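Local coordinates for stringent starvation protein A homolog (Haemophilus influenzae, PDB 3LYK) that probably forms an equimolar complex with the RNA polymerase holoenzyme, but not with the core enzyme, and has a glutathione S-transferase-like fold, at residues Leu63-Ser68 and Met72-Glu77; Lys112-Thr117 and Leu161-His166; Gln140-Pro143 and Asn147-Phe150. All blocks are in the same frame, centred on the assembly; numbering follows the deposited sequence.

Interaction 1: Leu63-Ser68 and Met72-Glu77; sequences LVLFNS and MEYLDE
Ser68 and Met72 stand one turn apart at the start of helix 68-78, and Met72 N donates to Ser68 O at 2.8 Å with an N-H...O angle of 162°. Beyond this turn the helix runs back over the strand 63-66 that precedes it, so Leu65 and Tyr74 face each other with their CA atoms 9.1 Å apart. Asn67 makes the bend with an unusual positive phi of 72° that, with its psi, lies outside the left-handed helical region, a strained conformation common just before this serine in glutathione S-transferases. It caps the helix through OD1, which accepts a bond from Ile70 N.

Leucines on alternate strand positions turn toward the helix and meet one aromatic ring; they also pack on Lys94 and Ala93 of the second subunit. Leu65 brings CD1 over a face of Tyr74, 3.6 Å from CG, the two side chains crossing at about a right angle. Leu63 and Tyr74 reach toward each other from opposite directions, and CD2 meets the phenol end obliquely, 3.6 Å from Tyr74 OH. With chi1 of 167°, CG of Tyr74 lies opposite its backbone N, which swings the ring toward the strand. At the other end, the chain of selenomethionine Met72, bent at chi3, lies over the Ser68 carbonyl, CG 3.2 Å from Ser68 O; Ser68 OG bonds to Gln20.

Tyrosine suits its place: its buried ring joins strand to helix by apolar contact, while its hydroxyl, bonded to Arg78, is not left unsatisfied among the leucines.

Interaction 2: Lys112-Thr117 and Leu161-His166; sequences KAENGT and LWKLKH
Glu114 and Lys163 meet where helix 89-115 approaches its end beside helix 152-165, and theirs is the sole contact between the two segments. Their CA atoms are 9.1 Å apart, a gap bridged by two long side chains crossing at about a right angle. OE2 of Glu114 offers its syn lone pair to Lys163 NZ at 3.3 Å, forming a long salt bridge, and also lies 3.5 Å from the lysine's CD. Lys163 runs straight until chi4 of -80° turns the ammonium aside, and the same nitrogen bonds to the backbone O of Asp14.

The tight packing is indirect, both helices leaning on helix 118-134. Alanine's small side chain suits the contact of Ala113 with Ala124 and Leu125, and Leu164 touches Leu110 as well as Leu128 and Leu132. On the looser side the two residues of the ion pair are partly exposed. Within 161-166, ND1 of His166 donates to Trp162 O at 2.8 Å, and CE1 sits over one indole face, offset toward the rim.

Partial exposure and a long bond suggest a modest electrostatic contribution, whereas the ammonium's second bond links helix 152-165 to Asp14 of the N-terminal domain, and through the ion pair helix 89-115 as well.

Interaction 3: Gln140-Pro143 and Asn147-Phe150; sequences QQMP and NEEF
Glu148 folds back on itself at chi2 of -70°, and selenomethionine Met142 bends at chi3 of -81°; together these turns lay a carboxylate against a side chain it crosses at about a right angle. Although the CB of Glu148 starts out pointing away from residues 140-143, the bend returns OE2 to 3.4 Å from Met142 CG. The other oxygen, OE1, stands 4.0 Å from Pro143 CD, so the carboxylate reaches both neighbours.

The backbone of 147-150 supplies the rest of the surface. Asn147 O lies 3.4 Å from Met142 CB, while SE rests 3.8 Å from Asn147 C, placing the chain of Met142 alongside the peptide. Pro143 adds its ring at CG, 3.7 Å from Glu148 O. A flexible unbranched chain can follow an irregular backbone such as this, and proline, with no N-H, needs no acceptor. Asn147 directs its side chain to the other side, where ND2 bonds to Asp95 of helix 89-115, and Pro143 O accepts a bond from Arg185 of helix 176-187.

No hydrogen bond spans the two segments, and the glutamate is exposed, so its charge is probably largely solvated. Across the two segments the contact is of van der Waals type, with oxygens resting on CH groups, and polar bonds to other helices help fix this loop, which leads into helix 152-165, on the C-terminal domain.

In the fold
Interaction 1 comes first along the chain and belongs to the N-terminal, thioredoxin-like domain, where it joins an outermost strand of the sheet to helix 68-78. The other two lie in the helical C-terminal domain, with interaction 3 nested inside the loop that interaction 2 closes. Their centres are well separated: about 26 Å between interactions 1 and 2, about 25 Å between 1 and 3, and about 26 Å between 2 and 3, and none touches another. Interactions 1 and 2 stand on opposite sides of the chain's centre. Helix 152-165 follows directly after interaction 3 and carries one half of interaction 2. Interaction 1 thus lies at the subunit interface, while the other two hold parts of the C-terminal domain within one chain.

Interaction 1: Leu63-Ser68 and Met72-Glu77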
loop_
_atom_site.group_PDB
_atom_site.type_symbol
_atom_site.label_atom_id
_atom_site.label_comp_id
_atom_site.label_asym_id
_atom_site.label_seq_id
_atom_site.Cartn_x
_atom_site.Cartn_y
_atom_site.Cartn_z
ATOM N N LEU B 63 -14.374 -9.734 -10.932
ATOM C CA LEU B 63 -13.379 -8.925 -10.234
ATOM C C LEU B 63 -12.113 -9.735 -10.000
ATOM O O LEU B 63 -12.186 -10.856 -9.467
ATOM C CB LEU B 63 -13.945 -8.426 -8.893
ATOM C CG LEU B 63 -13.018 -7.624 -7.968
ATOM C CD1 LEU B 63 -12.611 -6.245 -8.539
ATOM C CD2 LEU B 63 -13.641 -7.490 -6.587
ATOM N N VAL B 64 -10.965 -9.178 -10.368
ATOM C CA VAL B 64 -9.672 -9.796 -10.053
ATOM C C VAL B 64 -8.821 -8.888 -9.172
ATOM O O VAL B 64 -8.446 -7.784 -9.585
ATOM C CB VAL B 64 -8.876 -10.193 -11.357
ATOM C CG1 VAL B 64 -7.457 -10.705 -11.008
ATOM C CG2 VAL B 64 -9.670 -11.217 -12.197
ATOM N N LEU B 65 -8.489 -9.326 -7.961
ATOM C CA LEU B 65 -7.596 -8.526 -7.106
ATOM C C LEU B 65 -6.287 -9.241 -6.791
ATOM O O LEU B 65 -6.288 -10.448 -6.598
ATOM C CB LEU B 65 -8.299 -8.201 -5.770
ATOM C CG LEU B 65 -9.535 -7.298 -5.839
ATOM C CD1 LEU B 65 -10.062 -7.044 -4.431
ATOM C CD2 LEU B 65 -9.186 -5.958 -6.535
ATOM N N PHE B 66 -5.183 -8.500 -6.696
ATOM C CA PHE B 66 -3.943 -9.042 -6.141
ATOM C C PHE B 66 -3.387 -7.959 -5.266
ATOM O O PHE B 66 -3.963 -6.845 -5.213
ATOM C CB PHE B 66 -2.950 -9.466 -7.229
ATOM C CG PHE B 66 -2.765 -8.441 -8.314
ATOM C CD1 PHE B 66 -1.767 -7.475 -8.208
ATOM C CD2 PHE B 66 -3.628 -8.415 -9.411
ATOM C CE1 PHE B 66 -1.601 -6.509 -9.207
ATOM C CE2 PHE B 66 -3.466 -7.449 -10.424
ATOM C CZ PHE B 66 -2.457 -6.501 -10.306
ATOM N N ASN B 67 -2.274 -8.254 -4.605
ATOM C CA ASN B 67 -1.781 -7.487 -3.456
ATOM C C ASN B 67 -2.632 -7.706 -2.215
ATOM O O ASN B 67 -3.830 -7.375 -2.179
ATOM C CB ASN B 67 -1.635 -5.973 -3.764
ATOM C CG ASN B 67 -1.044 -5.211 -2.613
ATOM O OD1 ASN B 67 -1.738 -4.905 -1.646
ATOM N ND2 ASN B 67 0.252 -4.904 -2.694
ATOM N N SER B 68 -1.994 -8.223 -1.169
ATOM C CA SER B 68 -2.742 -8.680 -0.013
ATOM C C SER B 68 -3.344 -7.499 0.750
ATOM O O SER B 68 -4.442 -7.611 1.265
ATOM C CB SER B 68 -1.896 -9.574 0.883
ATOM O OG SER B 68 -0.873 -8.821 1.467
HETATM N N MSE B 72 -7.249 -7.352 1.566
HETATM C CA MSE B 72 -7.730 -7.304 2.945
HETATM C C MSE B 72 -8.627 -6.130 3.220
HETATM O O MSE B 72 -9.649 -6.265 3.923
HETATM C CB MSE B 72 -6.554 -7.326 3.945
HETATM C CG MSE B 72 -5.838 -8.723 3.941
HETATM SE SE MSE B 72 -4.452 -8.700 5.340
HETATM C CE MSE B 72 -3.167 -7.836 4.253
ATOM N N GLU B 73 -8.251 -4.967 2.684
ATOM C CA GLU B 73 -9.124 -3.809 2.846
ATOM C C GLU B 73 -10.410 -3.978 2.076
ATOM O O GLU B 73 -11.448 -3.623 2.575
ATOM C CB GLU B 73 -8.400 -2.489 2.503
ATOM C CG GLU B 73 -7.407 -2.095 3.656
ATOM C CD GLU B 73 -7.213 -0.551 3.818
ATOM O OE1 GLU B 73 -8.250 0.195 3.846
ATOM O OE2 GLU B 73 -6.024 -0.118 3.933
ATOM N N TYR B 74 -10.350 -4.533 0.870
ATOM C CA TYR B 74 -11.576 -4.895 0.170
ATOM C C TYR B 74 -12.516 -5.784 1.010
ATOM O O TYR B 74 -13.752 -5.559 1.078
ATOM C CB TYR B 74 -11.210 -5.586 -1.149
ATOM C CG TYR B 74 -12.390 -6.298 -1.825
ATOM C CD1 TYR B 74 -13.418 -5.563 -2.439
ATOM C CD2 TYR B 74 -12.486 -7.705 -1.831
ATOM C CE1 TYR B 74 -14.531 -6.208 -3.051
ATOM C CE2 TYR B 74 -13.568 -8.338 -2.426
ATOM C CZ TYR B 74 -14.581 -7.588 -3.038
ATOM O OH TYR B 74 -15.638 -8.214 -3.646
ATOM N N LEU B 75 -11.945 -6.803 1.654
ATOM C CA LEU B 75 -12.801 -7.744 2.419
ATOM C C LEU B 75 -13.371 -7.028 3.647
ATOM O O LEU B 75 -14.556 -7.211 3.970
ATOM C CB LEU B 75 -11.996 -8.977 2.843
ATOM C CG LEU B 75 -11.602 -9.893 1.701
ATOM C CD1 LEU B 75 -10.552 -10.952 2.112
ATOM C CD2 LEU B 75 -12.842 -10.579 1.048
ATOM N N ASP B 76 -12.552 -6.221 4.338
ATOM C CA ASP B 76 -13.034 -5.503 5.491
ATOM C C ASP B 76 -14.145 -4.505 5.122
ATOM O O ASP B 76 -15.094 -4.326 5.908
ATOM C CB ASP B 76 -11.900 -4.748 6.201
ATOM C CG ASP B 76 -12.282 -4.322 7.616
ATOM O OD1 ASP B 76 -12.689 -5.215 8.435
ATOM O OD2 ASP B 76 -12.167 -3.092 7.949
ATOM N N GLU B 77 -14.017 -3.837 3.965
ATOM C CA GLU B 77 -15.070 -2.913 3.480
ATOM C C GLU B 77 -16.317 -3.654 2.987
ATOM O O GLU B 77 -17.445 -3.255 3.270
ATOM C CB GLU B 77 -14.528 -1.948 2.392
ATOM C CG GLU B 77 -13.424 -1.007 2.929
ATOM C CD GLU B 77 -12.708 -0.156 1.842
ATOM O OE1 GLU B 77 -13.044 -0.242 0.628
ATOM O OE2 GLU B 77 -11.805 0.609 2.221
#

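Interaction 2: Lys112-Thr117 and Leu161-His166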
loop_
_atom_site.group_PDB
_atom_site.type_symbol
_atom_site.label_atom_id
_atom_site.label_comp_id
_atom_site.label_asym_id
_atom_site.label_seq_id
_atom_site.Cartn_x
_atom_site.Cartn_y
_atom_site.Cartn_z
ATOM N N LYS B 112 15.060 -13.544 4.742
ATOM C CA LYS B 112 16.494 -13.861 4.876
ATOM C C LYS B 112 16.624 -15.123 5.750
ATOM O O LYS B 112 17.386 -16.055 5.424
ATOM C CB LYS B 112 17.183 -12.665 5.548
ATOM C CG LYS B 112 18.697 -12.543 5.394
ATOM C CD LYS B 112 19.236 -11.343 6.211
ATOM C CE LYS B 112 20.500 -11.691 7.009
ATOM N NZ LYS B 112 20.564 -10.842 8.251
ATOM N N ALA B 113 15.855 -15.157 6.845
ATOM C CA ALA B 113 15.879 -16.279 7.792
ATOM C C ALA B 113 15.406 -17.587 7.183
ATOM O O ALA B 113 15.755 -18.639 7.659
ATOM C CB ALA B 113 15.085 -15.958 9.066
ATOM N N GLU B 114 14.630 -17.525 6.119
ATOM C CA GLU B 114 14.180 -18.743 5.474
ATOM C C GLU B 114 15.073 -19.093 4.304
ATOM O O GLU B 114 15.253 -20.260 4.012
ATOM C CB GLU B 114 12.744 -18.601 4.965
ATOM C CG GLU B 114 11.726 -18.259 6.032
ATOM C CD GLU B 114 10.351 -17.940 5.440
ATOM O OE1 GLU B 114 10.214 -16.884 4.770
ATOM O OE2 GLU B 114 9.416 -18.752 5.645
ATOM N N ASN B 115 15.596 -18.091 3.609
ATOM C CA ASN B 115 16.250 -18.325 2.325
ATOM C C ASN B 115 17.733 -17.960 2.221
ATOM O O ASN B 115 18.313 -18.076 1.161
ATOM C CB ASN B 115 15.476 -17.612 1.212
ATOM C CG ASN B 115 13.972 -17.877 1.281
ATOM O OD1 ASN B 115 13.536 -18.957 1.692
ATOM N ND2 ASN B 115 13.176 -16.886 0.884
ATOM N N GLY B 116 18.345 -17.486 3.292
ATOM C CA GLY B 116 19.757 -17.109 3.215
ATOM C C GLY B 116 20.743 -18.262 3.416
ATOM O O GLY B 116 20.357 -19.428 3.549
ATOM N N THR B 117 22.028 -17.920 3.429
ATOM C CA THR B 117 23.077 -18.837 3.853
ATOM C C THR B 117 22.970 -19.034 5.364
ATOM O O THR B 117 22.258 -18.288 6.054
ATOM C CB THR B 117 24.480 -18.278 3.532
ATOM O OG1 THR B 117 24.767 -17.155 4.388
ATOM C CG2 THR B 117 24.568 -17.852 2.063
ATOM N N LEU B 161 5.024 -14.461 13.499
ATOM C CA LEU B 161 5.314 -15.233 14.702
ATOM C C LEU B 161 5.142 -16.753 14.462
ATOM O O LEU B 161 5.934 -17.546 14.944
ATOM C CB LEU B 161 4.436 -14.761 15.835
ATOM C CG LEU B 161 4.751 -13.319 16.263
ATOM C CD1 LEU B 161 3.804 -12.885 17.332
ATOM C CD2 LEU B 161 6.227 -13.154 16.802
ATOM N N TRP B 162 4.124 -17.117 13.686
ATOM C CA TRP B 162 3.886 -18.453 13.280
ATOM C C TRP B 162 5.098 -19.011 12.534
ATOM O O TRP B 162 5.552 -20.118 12.837
ATOM C CB TRP B 162 2.661 -18.515 12.395
ATOM C CG TRP B 162 2.283 -19.907 11.968
ATOM C CD1 TRP B 162 2.330 -20.433 10.679
ATOM C CD2 TRP B 162 1.737 -20.943 12.801
ATOM N NE1 TRP B 162 1.829 -21.711 10.682
ATOM C CE2 TRP B 162 1.476 -22.061 11.962
ATOM C CE3 TRP B 162 1.472 -21.045 14.177
ATOM C CZ2 TRP B 162 0.952 -23.286 12.456
ATOM C CZ3 TRP B 162 0.937 -22.259 14.666
ATOM C CH2 TRP B 162 0.683 -23.358 13.793
ATOM N N LYS B 163 5.634 -18.249 11.583
ATOM C CA LYS B 163 6.808 -18.706 10.858
ATOM C C LYS B 163 8.031 -18.808 11.744
ATOM O O LYS B 163 8.795 -19.781 11.610
ATOM C CB LYS B 163 7.102 -17.862 9.629
ATOM C CG LYS B 163 6.197 -18.245 8.460
ATOM C CD LYS B 163 6.554 -17.453 7.227
ATOM C CE LYS B 163 5.690 -17.824 6.064
ATOM N NZ LYS B 163 6.160 -19.080 5.412
ATOM N N LEU B 164 8.219 -17.832 12.634
ATOM C CA LEU B 164 9.357 -17.860 13.544
ATOM C C LEU B 164 9.275 -19.093 14.465
ATOM O O LEU B 164 10.264 -19.804 14.613
ATOM C CB LEU B 164 9.442 -16.592 14.411
ATOM C CG LEU B 164 9.874 -15.308 13.686
ATOM C CD1 LEU B 164 9.857 -14.159 14.663
ATOM C CD2 LEU B 164 11.267 -15.507 13.057
ATOM N N LYS B 165 8.109 -19.326 15.080
ATOM C CA LYS B 165 7.922 -20.540 15.881
ATOM C C LYS B 165 8.421 -21.799 15.109
ATOM O O LYS B 165 9.180 -22.576 15.658
ATOM C CB LYS B 165 6.475 -20.718 16.353
ATOM C CG LYS B 165 6.293 -21.825 17.427
ATOM C CD LYS B 165 4.847 -21.897 17.964
ATOM C CE LYS B 165 4.704 -22.958 19.083
ATOM N NZ LYS B 165 4.806 -24.361 18.531
ATOM N N HIS B 166 8.039 -21.947 13.845
ATOM C CA HIS B 166 8.384 -23.130 13.068
ATOM C C HIS B 166 9.783 -23.127 12.500
ATOM O O HIS B 166 10.193 -24.086 11.868
ATOM C CB HIS B 166 7.317 -23.423 11.999
ATOM C CG HIS B 166 6.005 -23.781 12.615
ATOM N ND1 HIS B 166 5.151 -22.826 13.129
ATOM C CD2 HIS B 166 5.477 -24.982 12.957
ATOM C CE1 HIS B 166 4.118 -23.425 13.704
ATOM N NE2 HIS B 166 4.284 -24.733 13.598
#

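Interaction 3: Gln140-Pro143 and Asn147-Phe150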
loop_
_atom_site.group_PDB
_atom_site.type_symbol
_atom_site.label_atom_id
_atom_site.label_comp_id
_atom_site.label_asym_id
_atom_site.label_seq_id
_atom_site.Cartn_x
_atom_site.Cartn_y
_atom_site.Cartn_z
ATOM N N GLN B 140 1.864 -4.709 27.902
ATOM C CA GLN B 140 1.494 -4.326 29.273
ATOM C C GLN B 140 0.316 -3.333 29.268
ATOM O O GLN B 140 -0.289 -3.043 30.307
ATOM C CB GLN B 140 2.707 -3.762 30.038
ATOM C CG GLN B 140 2.968 -2.261 29.837
ATOM C CD GLN B 140 4.337 -1.820 30.355
ATOM O OE1 GLN B 140 5.378 -2.333 29.923
ATOM N NE2 GLN B 140 4.340 -0.851 31.276
ATOM N N GLN B 141 -0.004 -2.826 28.077
ATOM C CA GLN B 141 -1.112 -1.890 27.889
ATOM C C GLN B 141 -2.288 -2.545 27.178
ATOM O O GLN B 141 -3.433 -2.417 27.630
ATOM C CB GLN B 141 -0.640 -0.626 27.141
ATOM C CG GLN B 141 0.479 -0.868 26.092
ATOM C CD GLN B 141 1.384 0.373 25.820
ATOM O OE1 GLN B 141 2.126 0.415 24.822
ATOM N NE2 GLN B 141 1.326 1.368 26.714
HETATM N N MSE B 142 -2.022 -3.254 26.075
HETATM C CA MSE B 142 -3.131 -3.776 25.251
HETATM C C MSE B 142 -2.944 -5.221 24.811
HETATM O O MSE B 142 -1.834 -5.610 24.516
HETATM C CB MSE B 142 -3.359 -2.857 24.051
HETATM C CG MSE B 142 -3.865 -1.484 24.465
HETATM SE SE MSE B 142 -4.105 -0.358 22.910
HETATM C CE MSE B 142 -2.251 0.209 22.665
ATOM N N PRO B 143 -4.033 -6.010 24.765
ATOM C CA PRO B 143 -3.866 -7.436 24.439
ATOM C C PRO B 143 -3.550 -7.755 22.966
ATOM O O PRO B 143 -2.929 -8.774 22.712
ATOM C CB PRO B 143 -5.197 -8.069 24.858
ATOM C CG PRO B 143 -6.200 -6.944 24.847
ATOM C CD PRO B 143 -5.422 -5.678 25.151
ATOM N N ASN B 147 -3.469 -2.505 19.872
ATOM C CA ASN B 147 -4.911 -2.349 19.779
ATOM C C ASN B 147 -5.601 -3.146 20.860
ATOM O O ASN B 147 -5.057 -4.150 21.351
ATOM C CB ASN B 147 -5.456 -2.735 18.380
ATOM C CG ASN B 147 -5.293 -1.591 17.343
ATOM O OD1 ASN B 147 -5.918 -0.544 17.481
ATOM N ND2 ASN B 147 -4.424 -1.777 16.347
ATOM N N GLU B 148 -6.799 -2.692 21.213
ATOM C CA GLU B 148 -7.660 -3.348 22.188
ATOM C C GLU B 148 -8.324 -4.581 21.604
ATOM O O GLU B 148 -8.596 -5.528 22.344
ATOM C CB GLU B 148 -8.774 -2.393 22.643
ATOM C CG GLU B 148 -8.280 -1.155 23.381
ATOM C CD GLU B 148 -7.714 -1.482 24.775
ATOM O OE1 GLU B 148 -7.983 -2.594 25.302
ATOM O OE2 GLU B 148 -6.997 -0.617 25.339
ATOM N N GLU B 149 -8.623 -4.553 20.293
ATOM C CA GLU B 149 -9.320 -5.659 19.618
ATOM C C GLU B 149 -8.469 -6.209 18.482
ATOM O O GLU B 149 -7.633 -5.507 17.936
ATOM C CB GLU B 149 -10.652 -5.196 19.014
ATOM C CG GLU B 149 -11.693 -4.639 20.013
ATOM C CD GLU B 149 -12.287 -5.743 20.871
ATOM O OE1 GLU B 149 -12.805 -6.747 20.312
ATOM O OE2 GLU B 149 -12.211 -5.632 22.111
ATOM N N PHE B 150 -8.735 -7.456 18.097
ATOM C CA PHE B 150 -7.992 -8.111 17.042
ATOM C C PHE B 150 -8.284 -7.393 15.723
ATOM O O PHE B 150 -9.440 -7.078 15.452
ATOM C CB PHE B 150 -8.466 -9.565 16.922
ATOM C CG PHE B 150 -7.758 -10.352 15.849
ATOM C CD1 PHE B 150 -6.535 -10.946 16.102
ATOM C CD2 PHE B 150 -8.343 -10.523 14.600
ATOM C CE1 PHE B 150 -5.891 -11.715 15.137
ATOM C CE2 PHE B 150 -7.701 -11.286 13.616
ATOM C CZ PHE B 150 -6.475 -11.880 13.887
#